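Lysozyme M1 (Streptomyces coelicolor, PDB 1JFX) cleaves the beta-1,4 bonds between N-acetylmuramic acid and N-acetylglucosamine in bacterial peptidoglycan, acting as both lysozyme and diacetylmuramidase through this family 25 glycosidase domain. Local coordinates at residues Y62-P67 / D98-P103; P177-W182 / K201-A206; G56-A61 / R91-V96; A74-F79 / H124-A129. All blocks are in the same frame, centred on the assembly; numbering follows the deposited sequence.

Contact 1 (Y62-P67 / D98-P103); sequences YHFARP and DIEHNP
Phe64 and Glu100 cross at about a right angle, with Glu100 CD 3.5 Å from ring atom CE2 and the carboxylate plane turned 38° from that of the ring. Asp98 passes the same ring obliquely, its OD2 nearest CD2. The same OD2 also lies 3.5 Å from Tyr62 CE1, Asp98 and Tyr62 running alongside each other. With CG anti to the backbone N (chi1 178°), the Asp98 carboxylate is turned toward Glu100, where Asp98 OD1 and Glu100 OE1 come within 2.5 Å. This is the C-terminal mouth of the family 25 beta/alpha barrel, where Asp98 and Glu100 are predicted active-site residues and the predicted Asp9 lies close to Tyr62. In the backbone, parallel strand pairing fixes Asp98: its N donates to His63 O (2.8 Å), and its O accepts from Ala65 N (2.9 Å). Water 1 donates to Ala65 O and Asp98 O and accepts from Glu100 N, lying over one face of the Phe64 ring. Farther out, Pro103 CG sits over a face of the Arg66 guanidinium, 3.6 Å from NH2, while that group makes a salt bridge to Glu36.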
loop_
_atom_site.group_PDB
_atom_site.type_symbol
_atom_site.label_atom_id
_atom_site.label_comp_id
_atom_site.label_asym_id
_atom_site.label_seq_id
_atom_site.Cartn_x
_atom_site.Cartn_y
_atom_site.Cartn_z
ATOM N N TYR A 62 -1.548 1.599 -5.121
ATOM C CA TYR A 62 -1.864 2.274 -3.865
ATOM C C TYR A 62 -2.377 3.689 -4.108
ATOM O O TYR A 62 -2.066 4.333 -5.122
ATOM C CB TYR A 62 -0.667 2.262 -2.877
ATOM C CG TYR A 62 0.509 3.190 -3.138
ATOM C CD1 TYR A 62 0.473 4.525 -2.727
ATOM C CD2 TYR A 62 1.698 2.703 -3.683
ATOM C CE1 TYR A 62 1.595 5.345 -2.837
ATOM C CE2 TYR A 62 2.832 3.521 -3.804
ATOM C CZ TYR A 62 2.771 4.834 -3.370
ATOM O OH TYR A 62 3.878 5.636 -3.407
ATOM N N HIS A 63 -3.207 4.141 -3.181
ATOM C CA HIS A 63 -3.798 5.471 -3.220
ATOM C C HIS A 63 -3.273 6.293 -2.065
ATOM O O HIS A 63 -3.361 5.848 -0.915
ATOM C CB HIS A 63 -5.314 5.381 -3.057
ATOM C CG HIS A 63 -5.985 6.715 -2.927
ATOM N ND1 HIS A 63 -6.177 7.559 -3.999
ATOM C CD2 HIS A 63 -6.480 7.360 -1.842
ATOM C CE1 HIS A 63 -6.763 8.670 -3.583
ATOM N NE2 HIS A 63 -6.958 8.575 -2.277
ATOM N N PHE A 64 -2.720 7.472 -2.358
ATOM C CA PHE A 64 -2.252 8.346 -1.286
ATOM C C PHE A 64 -3.453 9.200 -0.855
ATOM O O PHE A 64 -3.918 10.084 -1.582
ATOM C CB PHE A 64 -1.102 9.230 -1.768
ATOM C CG PHE A 64 -0.414 9.978 -0.655
ATOM C CD1 PHE A 64 -1.049 11.037 -0.016
ATOM C CD2 PHE A 64 0.868 9.614 -0.245
ATOM C CE1 PHE A 64 -0.407 11.738 1.031
ATOM C CE2 PHE A 64 1.519 10.304 0.795
ATOM C CZ PHE A 64 0.875 11.366 1.431
ATOM N N ALA A 65 -3.968 8.913 0.333
ATOM C CA ALA A 65 -5.134 9.622 0.848
ATOM C C ALA A 65 -4.920 11.086 1.208
ATOM O O ALA A 65 -3.870 11.459 1.699
ATOM C CB ALA A 65 -5.651 8.904 2.092
ATOM N N ARG A 66 -5.947 11.899 0.973
ATOM C CA ARG A 66 -5.949 13.299 1.398
ATOM C C ARG A 66 -7.350 13.411 2.011
ATOM O O ARG A 66 -8.287 13.918 1.383
ATOM C CB ARG A 66 -5.793 14.255 0.216
ATOM C CG ARG A 66 -4.425 14.168 -0.480
ATOM C CD ARG A 66 -3.256 14.554 0.437
ATOM N NE ARG A 66 -2.060 14.763 -0.375
ATOM C CZ ARG A 66 -1.605 15.958 -0.730
ATOM N NH1 ARG A 66 -2.243 17.056 -0.326
ATOM N NH2 ARG A 66 -0.539 16.058 -1.515
ATOM N N PRO A 67 -7.511 12.932 3.250
ATOM C CA PRO A 67 -8.808 12.966 3.929
ATOM C C PRO A 67 -9.506 14.321 4.039
ATOM O O PRO A 67 -10.710 14.371 4.264
ATOM C CB PRO A 67 -8.499 12.331 5.290
ATOM C CG PRO A 67 -7.431 11.334 4.949
ATOM C CD PRO A 67 -6.527 12.168 4.043
ATOM N N ASP A 98 -2.851 4.380 1.427
ATOM C CA ASP A 98 -1.640 4.980 1.999
ATOM C C ASP A 98 -2.155 6.217 2.732
ATOM O O ASP A 98 -2.446 7.249 2.121
ATOM C CB ASP A 98 -0.677 5.371 0.866
ATOM C CG ASP A 98 0.592 6.058 1.357
ATOM O OD1 ASP A 98 0.584 6.674 2.448
ATOM O OD2 ASP A 98 1.605 6.008 0.621
ATOM N N ILE A 99 -2.277 6.104 4.047
ATOM C CA ILE A 99 -2.801 7.196 4.850
ATOM C C ILE A 99 -1.707 7.507 5.876
ATOM O O ILE A 99 -1.395 6.703 6.752
ATOM C CB ILE A 99 -4.187 6.779 5.447
ATOM C CG1 ILE A 99 -4.857 7.993 6.082
ATOM C CG2 ILE A 99 -4.043 5.550 6.358
ATOM C CD1 ILE A 99 -6.354 7.796 6.341
ATOM N N GLU A 100 -1.134 8.701 5.744
ATOM C CA GLU A 100 0.021 9.086 6.549
ATOM C C GLU A 100 0.095 10.602 6.771
ATOM O O GLU A 100 -0.781 11.328 6.329
ATOM C CB GLU A 100 1.270 8.620 5.789
ATOM C CG GLU A 100 1.459 9.326 4.436
ATOM C CD GLU A 100 2.740 8.906 3.729
ATOM O OE1 GLU A 100 2.739 7.880 3.017
ATOM O OE2 GLU A 100 3.763 9.589 3.906
ATOM N N HIS A 101 1.153 11.059 7.444
ATOM C CA HIS A 101 1.327 12.490 7.737
ATOM C C HIS A 101 0.995 13.385 6.545
ATOM O O HIS A 101 1.553 13.232 5.456
ATOM C CB HIS A 101 2.770 12.808 8.158
ATOM C CG HIS A 101 3.110 12.426 9.564
ATOM N ND1 HIS A 101 3.106 11.119 10.005
ATOM C CD2 HIS A 101 3.531 13.176 10.613
ATOM C CE1 HIS A 101 3.520 11.080 11.259
ATOM N NE2 HIS A 101 3.785 12.315 11.652
ATOM N N ASN A 102 0.105 14.343 6.777
ATOM C CA ASN A 102 -0.299 15.297 5.751
ATOM C C ASN A 102 0.957 16.032 5.271
ATOM O O ASN A 102 1.723 16.555 6.071
ATOM C CB ASN A 102 -1.300 16.289 6.367
ATOM C CG ASN A 102 -1.953 17.204 5.340
ATOM O OD1 ASN A 102 -1.602 17.200 4.157
ATOM N ND2 ASN A 102 -2.909 18.006 5.798
ATOM N N PRO A 103 1.197 16.055 3.956
ATOM C CA PRO A 103 2.381 16.756 3.452
ATOM C C PRO A 103 2.133 18.266 3.330
ATOM O O PRO A 103 3.064 19.036 3.122
ATOM C CB PRO A 103 2.618 16.098 2.089
ATOM C CG PRO A 103 1.216 15.757 1.633
ATOM C CD PRO A 103 0.568 15.228 2.904
HETATM O O HOH W 1 -2.031 9.915 3.280
HETATM O O HOH W 2 -3.827 17.666 2.181
#

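Contact 2 (P177-W182 / K201-A206); sequences PTWTFW and KFNGSA
The indole of Trp179 is sandwiched: Trp182 CB lies against one face, and the side chain of Asn203 covers the opposite one. This packing flanks the antiparallel pairing of strand 181-185 with strand 196-202 in the beta/alpha barrel, strand 181-185 being parallel to strand 160-163 on its other side. The Asn203 amide is stacked on the indole with the planes 17° apart, ND2 sitting over the centre of the ring system, while Asn203 CB makes a CH-pi contact 3.6 Å from the centroid of the six-membered ring. At the rim, Phe181 N lies in the indole plane, and Lys201 O approaches CZ3 near that plane. Phe181 and Phe202 form a non-hydrogen-bonded pair; Trp182 and Lys201 form a hydrogen-bonded one, with Trp182 N giving to Lys201 O and Lys201 N to Trp182 O. The Phe181 and Phe202 rings meet obliquely, planes 53° apart, with CE1 of Phe181 3.5 Å from CD1 of Phe202, and Leu212 and Leu209 of helix 206-214 pack on them respectively. The aliphatic chain of Lys201 passes the CH2 corner of Trp179 before its NZ bonds to Ser3 O. Past the strand end, Asn203 is the centre of an inverse gamma turn, yet its N still donates to Thr180 O (2.8 Å). Its CG is anti to the backbone N (chi1 -160°), which lays the amide over the indole; from there ND2 donates to Trp179 O at 3.0 Å, a nearly straight bond with the acceptor in the amide plane.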
loop_
_atom_site.group_PDB
_atom_site.type_symbol
_atom_site.label_atom_id
_atom_site.label_comp_id
_atom_site.label_asym_id
_atom_site.label_seq_id
_atom_site.Cartn_x
_atom_site.Cartn_y
_atom_site.Cartn_z
ATOM N N PRO A 177 -3.279 -6.948 14.619
ATOM C CA PRO A 177 -2.833 -8.221 15.191
ATOM C C PRO A 177 -1.412 -8.628 14.810
ATOM O O PRO A 177 -0.778 -9.426 15.499
ATOM C CB PRO A 177 -3.878 -9.212 14.688
ATOM C CG PRO A 177 -4.223 -8.641 13.323
ATOM C CD PRO A 177 -4.344 -7.157 13.617
ATOM N N THR A 178 -0.935 -8.082 13.699
ATOM C CA THR A 178 0.399 -8.367 13.195
ATOM C C THR A 178 0.581 -7.500 11.955
ATOM O O THR A 178 -0.329 -6.753 11.579
ATOM C CB THR A 178 0.547 -9.865 12.772
ATOM O OG1 THR A 178 1.917 -10.142 12.476
ATOM C CG2 THR A 178 -0.306 -10.185 11.540
ATOM N N TRP A 179 1.753 -7.574 11.334
ATOM C CA TRP A 179 1.960 -6.824 10.104
ATOM C C TRP A 179 1.951 -7.823 8.955
ATOM O O TRP A 179 2.343 -8.979 9.125
ATOM C CB TRP A 179 3.295 -6.062 10.119
ATOM C CG TRP A 179 4.503 -6.913 10.354
ATOM C CD1 TRP A 179 5.026 -7.273 11.559
ATOM C CD2 TRP A 179 5.370 -7.474 9.354
ATOM N NE1 TRP A 179 6.165 -8.020 11.379
ATOM C CE2 TRP A 179 6.403 -8.158 10.035
ATOM C CE3 TRP A 179 5.373 -7.460 7.949
ATOM C CZ2 TRP A 179 7.431 -8.821 9.366
ATOM C CZ3 TRP A 179 6.397 -8.120 7.283
ATOM C CH2 TRP A 179 7.409 -8.791 7.988
ATOM N N THR A 180 1.486 -7.370 7.789
ATOM C CA THR A 180 1.438 -8.196 6.587
ATOM C C THR A 180 2.596 -7.790 5.664
ATOM O O THR A 180 3.288 -8.647 5.121
ATOM C CB THR A 180 0.073 -8.039 5.886
ATOM O OG1 THR A 180 -0.945 -8.582 6.741
ATOM C CG2 THR A 180 0.051 -8.793 4.550
ATOM N N PHE A 181 2.799 -6.486 5.493
ATOM C CA PHE A 181 3.930 -5.975 4.708
ATOM C C PHE A 181 4.668 -5.014 5.622
ATOM O O PHE A 181 4.068 -4.419 6.524
ATOM C CB PHE A 181 3.467 -5.211 3.461
ATOM C CG PHE A 181 2.846 -6.083 2.413
ATOM C CD1 PHE A 181 3.646 -6.846 1.567
ATOM C CD2 PHE A 181 1.473 -6.126 2.259
ATOM C CE1 PHE A 181 3.083 -7.636 0.578
ATOM C CE2 PHE A 181 0.893 -6.919 1.263
ATOM C CZ PHE A 181 1.692 -7.670 0.427
ATOM N N TRP A 182 5.968 -4.852 5.391
ATOM C CA TRP A 182 6.756 -3.936 6.200
ATOM C C TRP A 182 7.770 -3.218 5.314
ATOM O O TRP A 182 8.616 -3.848 4.679
ATOM C CB TRP A 182 7.454 -4.710 7.327
ATOM C CG TRP A 182 8.581 -3.997 8.028
ATOM C CD1 TRP A 182 8.708 -2.651 8.266
ATOM C CD2 TRP A 182 9.748 -4.617 8.581
ATOM N NE1 TRP A 182 9.895 -2.405 8.937
ATOM C CE2 TRP A 182 10.545 -3.595 9.139
ATOM C CE3 TRP A 182 10.197 -5.943 8.655
ATOM C CZ2 TRP A 182 11.771 -3.859 9.761
ATOM C CZ3 TRP A 182 11.412 -6.205 9.274
ATOM C CH2 TRP A 182 12.185 -5.163 9.815
ATOM N N LYS A 201 9.165 -6.195 3.040
ATOM C CA LYS A 201 9.200 -7.614 3.365
ATOM C C LYS A 201 7.728 -8.037 3.533
ATOM O O LYS A 201 6.890 -7.239 3.977
ATOM C CB LYS A 201 9.951 -7.831 4.686
ATOM C CG LYS A 201 10.027 -9.284 5.124
ATOM C CD LYS A 201 10.944 -9.414 6.334
ATOM C CE LYS A 201 10.812 -10.769 7.015
ATOM N NZ LYS A 201 11.258 -11.911 6.158
ATOM N N PHE A 202 7.409 -9.271 3.138
ATOM C CA PHE A 202 6.055 -9.812 3.300
ATOM C C PHE A 202 6.130 -10.811 4.453
ATOM O O PHE A 202 7.054 -11.625 4.504
ATOM C CB PHE A 202 5.594 -10.520 2.021
ATOM C CG PHE A 202 4.337 -11.336 2.195
ATOM C CD1 PHE A 202 3.088 -10.715 2.312
ATOM C CD2 PHE A 202 4.403 -12.730 2.247
ATOM C CE1 PHE A 202 1.913 -11.476 2.476
ATOM C CE2 PHE A 202 3.236 -13.500 2.412
ATOM C CZ PHE A 202 1.991 -12.867 2.526
ATOM N N ASN A 203 5.163 -10.758 5.366
ATOM C CA ASN A 203 5.183 -11.641 6.531
ATOM C C ASN A 203 4.546 -12.986 6.215
ATOM O O ASN A 203 3.412 -13.262 6.611
ATOM C CB ASN A 203 4.456 -10.964 7.698
ATOM C CG ASN A 203 4.832 -11.556 9.048
ATOM O OD1 ASN A 203 5.623 -12.492 9.126
ATOM N ND2 ASN A 203 4.265 -11.006 10.115
ATOM N N GLY A 204 5.286 -13.828 5.504
ATOM C CA GLY A 204 4.751 -15.130 5.147
ATOM C C GLY A 204 5.444 -15.747 3.949
ATOM O O GLY A 204 6.339 -15.157 3.348
ATOM N N SER A 205 5.016 -16.955 3.614
ATOM C CA SER A 205 5.575 -17.716 2.509
ATOM C C SER A 205 5.152 -17.211 1.139
ATOM O O SER A 205 4.238 -16.401 1.016
ATOM C CB SER A 205 5.115 -19.165 2.612
ATOM O OG SER A 205 3.709 -19.256 2.403
ATOM N N ALA A 206 5.801 -17.737 0.111
ATOM C CA ALA A 206 5.447 -17.369 -1.255
ATOM C C ALA A 206 3.991 -17.764 -1.494
ATOM O O ALA A 206 3.224 -17.029 -2.140
ATOM C CB ALA A 206 6.362 -18.084 -2.245
#

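Contact 3 (G56-A61 / R91-V96); sequences GIIRGA and RTLPGV
Backbone hydrogen bonds join Arg59 to both Arg91 and Leu93: Arg59 N gives to Arg91 O (2.9 Å), and Leu93 N to Arg59 O (2.9 Å). The two bonds make a single bridge, Arg59 with Thr92. Both donors stand well above the plane of the carbonyl they meet rather than on a lone pair. Farther along, water 3 accepts from Ala61 N and donates to Leu93 O, and the direct pairing resumes where Val96 N reaches Ala61 O at 3.0 Å. This is where the chain runs into barrel strand 96-98, parallel to strand 58-64.

Among the side-chain polar bonds, Arg59 NH1 donates to Thr92 OG1 (2.9 Å), which lies in the guanidinium plane; Asp89 also bonds this hydroxyl. A sharp bend at chi2 (94°) swings the Arg59 chain back toward Thr92, while NE binds Tyr49 O and the group makes a cation-pi contact with the Tyr49 ring.

Apolar contact comes from Ile58 and Leu93, which cross at about a right angle, CG2 of Ile58 3.7 Å from CG of Leu93, under helix 206-214.

Arg59 is buried, its guanidinium gripped by a hydroxyl, a carbonyl and a ring; Asp89, bonded to the same Thr92 OG1, may help balance its charge.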
loop_
_atom_site.group_PDB
_atom_site.type_symbol
_atom_site.label_atom_id
_atom_site.label_comp_id
_atom_site.label_asym_id
_atom_site.label_seq_id
_atom_site.Cartn_x
_atom_site.Cartn_y
_atom_site.Cartn_z
ATOM N N GLY A 56 6.248 -10.854 -14.325
ATOM C CA GLY A 56 5.933 -11.903 -13.373
ATOM C C GLY A 56 5.925 -11.475 -11.918
ATOM O O GLY A 56 5.938 -12.319 -11.022
ATOM N N ILE A 57 5.902 -10.166 -11.689
ATOM C CA ILE A 57 5.865 -9.618 -10.334
ATOM C C ILE A 57 4.400 -9.591 -9.874
ATOM O O ILE A 57 3.511 -9.193 -10.635
ATOM C CB ILE A 57 6.435 -8.163 -10.319
ATOM C CG1 ILE A 57 7.939 -8.162 -10.630
ATOM C CG2 ILE A 57 6.172 -7.506 -8.968
ATOM C CD1 ILE A 57 8.810 -8.779 -9.524
ATOM N N ILE A 58 4.134 -10.052 -8.652
ATOM C CA ILE A 58 2.779 -10.007 -8.087
ATOM C C ILE A 58 2.686 -8.543 -7.655
ATOM O O ILE A 58 3.418 -8.099 -6.778
ATOM C CB ILE A 58 2.651 -10.976 -6.889
ATOM C CG1 ILE A 58 2.803 -12.418 -7.392
ATOM C CG2 ILE A 58 1.309 -10.802 -6.204
ATOM C CD1 ILE A 58 2.900 -13.447 -6.283
ATOM N N ARG A 59 1.794 -7.788 -8.281
ATOM C CA ARG A 59 1.735 -6.360 -8.027
ATOM C C ARG A 59 0.374 -5.778 -7.750
ATOM O O ARG A 59 -0.636 -6.314 -8.201
ATOM C CB ARG A 59 2.347 -5.641 -9.227
ATOM C CG ARG A 59 1.683 -5.998 -10.574
ATOM C CD ARG A 59 0.610 -4.990 -10.915
ATOM N NE ARG A 59 -0.003 -5.237 -12.225
ATOM C CZ ARG A 59 -1.012 -6.078 -12.431
ATOM N NH1 ARG A 59 -1.514 -6.770 -11.416
ATOM N NH2 ARG A 59 -1.573 -6.170 -13.636
ATOM N N GLY A 60 0.370 -4.668 -7.016
ATOM C CA GLY A 60 -0.870 -3.985 -6.681
ATOM C C GLY A 60 -0.670 -2.481 -6.785
ATOM O O GLY A 60 0.443 -2.012 -7.041
ATOM N N ALA A 61 -1.745 -1.729 -6.589
ATOM C CA ALA A 61 -1.707 -0.265 -6.675
ATOM C C ALA A 61 -1.986 0.361 -5.317
ATOM O O ALA A 61 -2.582 -0.275 -4.447
ATOM C CB ALA A 61 -2.756 0.207 -7.655
ATOM N N ARG A 91 -1.445 -12.513 -10.091
ATOM C CA ARG A 91 -0.473 -11.426 -10.041
ATOM C C ARG A 91 -0.991 -10.072 -9.603
ATOM O O ARG A 91 -0.301 -9.072 -9.798
ATOM C CB ARG A 91 0.182 -11.240 -11.416
ATOM C CG ARG A 91 0.972 -12.441 -11.875
ATOM C CD ARG A 91 1.754 -12.147 -13.151
ATOM N NE ARG A 91 2.275 -13.402 -13.682
ATOM C CZ ARG A 91 2.625 -13.600 -14.947
ATOM N NH1 ARG A 91 2.527 -12.625 -15.836
ATOM N NH2 ARG A 91 3.022 -14.808 -15.328
ATOM N N THR A 92 -2.187 -10.029 -9.022
ATOM C CA THR A 92 -2.733 -8.744 -8.608
ATOM C C THR A 92 -3.045 -8.714 -7.125
ATOM O O THR A 92 -3.852 -9.499 -6.636
ATOM C CB THR A 92 -4.010 -8.433 -9.389
ATOM O OG1 THR A 92 -3.732 -8.553 -10.785
ATOM C CG2 THR A 92 -4.487 -7.004 -9.102
ATOM N N LEU A 93 -2.383 -7.813 -6.410
ATOM C CA LEU A 93 -2.611 -7.688 -4.972
ATOM C C LEU A 93 -3.787 -6.769 -4.671
ATOM O O LEU A 93 -4.180 -5.951 -5.504
ATOM C CB LEU A 93 -1.365 -7.105 -4.298
ATOM C CG LEU A 93 -0.132 -8.015 -4.256
ATOM C CD1 LEU A 93 1.117 -7.205 -3.895
ATOM C CD2 LEU A 93 -0.372 -9.147 -3.264
ATOM N N PRO A 94 -4.378 -6.904 -3.471
ATOM C CA PRO A 94 -5.490 -6.021 -3.126
ATOM C C PRO A 94 -4.891 -4.607 -3.001
ATOM O O PRO A 94 -3.722 -4.453 -2.620
ATOM C CB PRO A 94 -5.981 -6.576 -1.781
ATOM C CG PRO A 94 -4.765 -7.266 -1.207
ATOM C CD PRO A 94 -4.138 -7.909 -2.419
ATOM N N GLY A 95 -5.682 -3.594 -3.334
ATOM C CA GLY A 95 -5.212 -2.217 -3.266
ATOM C C GLY A 95 -4.825 -1.749 -1.880
ATOM O O GLY A 95 -5.247 -2.316 -0.877
ATOM N N VAL A 96 -4.039 -0.680 -1.846
ATOM C CA VAL A 96 -3.536 -0.100 -0.612
ATOM C C VAL A 96 -4.006 1.317 -0.361
ATOM O O VAL A 96 -4.017 2.139 -1.273
ATOM C CB VAL A 96 -1.988 -0.083 -0.624
ATOM C CG1 VAL A 96 -1.433 0.850 0.460
ATOM C CG2 VAL A 96 -1.460 -1.499 -0.360
HETATM O O HOH W 3 -4.137 -3.197 -6.378
#

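Contact 4 (A74-F79 / H124-A129); sequences AQADYF and HARYKA
Helices 74-79 and 124-129 run in roughly the same direction, their axes 8.1 Å apart at closest approach and crossing at -32°. The small Ala76 side chain lies at the close approach: its CB points at the other helix and touches Arg126 CB at 3.6 Å and Tyr127 N at 3.8 Å. On one flank of it, Arg126 and Asp77 cross obliquely in a salt bridge, NH1 to OD2 at 2.9 Å, on the syn lone pair of the carboxylate. Bends at chi2 and chi3 (51° and 52°) fold the arginine back over Asp77, so that its CD also lies 3.4 Å from OD1. That second oxygen has its own salt bridge, to Arg130, giving the carboxylate two cationic partners. On the other flank the contact turns aromatic: the Phe79 and Tyr127 rings are roughly parallel but so far offset that they share little face, with CE2 of Phe79 3.6 Å from CE1 of Tyr127. The tyrosine hydroxyl bonds Gly84 O and Gly95 N, the latter in the chain leading into strand 96-98. Phe123, also on helix 113-131, packs on Ala76 and Phe79, and Phe79 continues inward to Thr35 of strand 29-36; the pair thus belongs to the layer of helices wrapped round the outside of the barrel.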
loop_
_atom_site.group_PDB
_atom_site.type_symbol
_atom_site.label_atom_id
_atom_site.label_comp_id
_atom_site.label_asym_id
_atom_site.label_seq_id
_atom_site.Cartn_x
_atom_site.Cartn_y
_atom_site.Cartn_z
ATOM N N ALA A 74 -15.689 8.709 -1.502
ATOM C CA ALA A 74 -15.306 9.315 -2.777
ATOM C C ALA A 74 -13.905 8.933 -3.247
ATOM O O ALA A 74 -13.700 8.640 -4.428
ATOM C CB ALA A 74 -15.417 10.831 -2.696
ATOM N N GLN A 75 -12.930 8.938 -2.344
ATOM C CA GLN A 75 -11.589 8.589 -2.770
ATOM C C GLN A 75 -11.449 7.096 -3.069
ATOM O O GLN A 75 -10.642 6.723 -3.913
ATOM C CB GLN A 75 -10.538 9.079 -1.760
ATOM C CG GLN A 75 -10.192 10.539 -2.049
ATOM C CD GLN A 75 -9.250 11.193 -1.060
ATOM O OE1 GLN A 75 -8.175 10.669 -0.749
ATOM N NE2 GLN A 75 -9.640 12.379 -0.581
ATOM N N ALA A 76 -12.243 6.250 -2.408
ATOM C CA ALA A 76 -12.179 4.812 -2.694
ATOM C C ALA A 76 -12.703 4.569 -4.118
ATOM O O ALA A 76 -12.139 3.752 -4.861
ATOM C CB ALA A 76 -13.022 4.002 -1.660
ATOM N N ASP A 77 -13.777 5.258 -4.503
ATOM C CA ASP A 77 -14.315 5.086 -5.856
ATOM C C ASP A 77 -13.299 5.604 -6.886
ATOM O O ASP A 77 -13.060 4.961 -7.914
ATOM C CB ASP A 77 -15.655 5.828 -6.028
ATOM C CG ASP A 77 -16.858 4.995 -5.605
ATOM O OD1 ASP A 77 -16.875 3.782 -5.902
ATOM O OD2 ASP A 77 -17.803 5.547 -4.984
ATOM N N TYR A 78 -12.700 6.761 -6.614
ATOM C CA TYR A 78 -11.712 7.338 -7.520
ATOM C C TYR A 78 -10.567 6.340 -7.732
ATOM O O TYR A 78 -10.172 6.055 -8.856
ATOM C CB TYR A 78 -11.188 8.659 -6.936
ATOM C CG TYR A 78 -10.053 9.279 -7.725
ATOM C CD1 TYR A 78 -10.144 9.444 -9.105
ATOM C CD2 TYR A 78 -8.881 9.683 -7.088
ATOM C CE1 TYR A 78 -9.083 9.995 -9.833
ATOM C CE2 TYR A 78 -7.818 10.233 -7.804
ATOM C CZ TYR A 78 -7.925 10.385 -9.172
ATOM O OH TYR A 78 -6.875 10.924 -9.897
ATOM N N PHE A 79 -10.057 5.793 -6.634
ATOM C CA PHE A 79 -8.982 4.806 -6.689
ATOM C C PHE A 79 -9.400 3.551 -7.465
ATOM O O PHE A 79 -8.686 3.084 -8.358
ATOM C CB PHE A 79 -8.590 4.430 -5.254
ATOM C CG PHE A 79 -7.536 3.354 -5.153
ATOM C CD1 PHE A 79 -6.342 3.431 -5.876
ATOM C CD2 PHE A 79 -7.714 2.301 -4.258
ATOM C CE1 PHE A 79 -5.327 2.466 -5.692
ATOM C CE2 PHE A 79 -6.731 1.343 -4.065
ATOM C CZ PHE A 79 -5.525 1.420 -4.780
ATOM N N HIS A 124 -12.682 1.840 3.385
ATOM C CA HIS A 124 -12.654 0.390 3.379
ATOM C C HIS A 124 -13.970 -0.188 2.840
ATOM O O HIS A 124 -13.965 -1.085 2.002
ATOM C CB HIS A 124 -12.379 -0.153 4.796
ATOM C CG HIS A 124 -12.537 -1.638 4.910
ATOM N ND1 HIS A 124 -13.773 -2.252 4.967
ATOM C CD2 HIS A 124 -11.621 -2.638 4.909
ATOM C CE1 HIS A 124 -13.609 -3.563 4.990
ATOM N NE2 HIS A 124 -12.314 -3.824 4.954
ATOM N N ALA A 125 -15.096 0.339 3.308
ATOM C CA ALA A 125 -16.388 -0.174 2.869
ATOM C C ALA A 125 -16.587 -0.020 1.374
ATOM O O ALA A 125 -17.044 -0.957 0.710
ATOM C CB ALA A 125 -17.517 0.522 3.604
ATOM N N ARG A 126 -16.241 1.146 0.836
ATOM C CA ARG A 126 -16.439 1.372 -0.592
ATOM C C ARG A 126 -15.445 0.587 -1.436
ATOM O O ARG A 126 -15.808 0.059 -2.497
ATOM C CB ARG A 126 -16.361 2.866 -0.919
ATOM C CG ARG A 126 -16.638 3.218 -2.389
ATOM C CD ARG A 126 -17.944 2.596 -2.933
ATOM N NE ARG A 126 -19.127 2.846 -2.105
ATOM C CZ ARG A 126 -20.066 3.756 -2.370
ATOM N NH1 ARG A 126 -19.984 4.540 -3.443
ATOM N NH2 ARG A 126 -21.121 3.855 -1.573
ATOM N N TYR A 127 -14.203 0.490 -0.981
ATOM C CA TYR A 127 -13.226 -0.264 -1.755
ATOM C C TYR A 127 -13.658 -1.735 -1.814
ATOM O O TYR A 127 -13.515 -2.384 -2.858
ATOM C CB TYR A 127 -11.827 -0.148 -1.141
ATOM C CG TYR A 127 -10.782 -0.794 -2.016
ATOM C CD1 TYR A 127 -10.444 -0.236 -3.254
ATOM C CD2 TYR A 127 -10.185 -2.004 -1.652
ATOM C CE1 TYR A 127 -9.549 -0.879 -4.116
ATOM C CE2 TYR A 127 -9.286 -2.650 -2.501
ATOM C CZ TYR A 127 -8.979 -2.086 -3.737
ATOM O OH TYR A 127 -8.129 -2.751 -4.592
ATOM N N LYS A 128 -14.200 -2.249 -0.711
ATOM C CA LYS A 128 -14.639 -3.642 -0.686
ATOM C C LYS A 128 -15.860 -3.826 -1.588
ATOM O O LYS A 128 -15.966 -4.826 -2.294
ATOM C CB LYS A 128 -14.960 -4.093 0.744
ATOM C CG LYS A 128 -15.154 -5.604 0.866
ATOM C CD LYS A 128 -15.165 -6.062 2.318
ATOM C CE LYS A 128 -15.191 -7.588 2.415
ATOM N NZ LYS A 128 -13.943 -8.237 1.893
ATOM N N ALA A 129 -16.776 -2.863 -1.566
ATOM C CA ALA A 129 -17.959 -2.954 -2.420
ATOM C C ALA A 129 -17.512 -2.969 -3.887
ATOM O O ALA A 129 -18.058 -3.704 -4.720
ATOM C CB ALA A 129 -18.893 -1.770 -2.160
#

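Contacts 1 and 3 share strand 58-64 and follow one another along its pairing with the 91-103 chain, meeting where His63 N bonds Val96 O. Contact 3 is buried; contact 1 is partly buried and gathers acidic groups at the predicted active site. Contact 4, also buried, belongs to the helical layer outside that strand: Phe79 packs against both strand contacts, Gln75 bonds His63 and Arg66, and Tyr127 OH reaches Gly95 N. Contact 2 reaches the same sheet but touches none of the others; its centre lies about 21 Å from that of contact 1, and it relies on antiparallel pairing and amide-indole stacking, where contact 4 uses helix packing and a salt bridge.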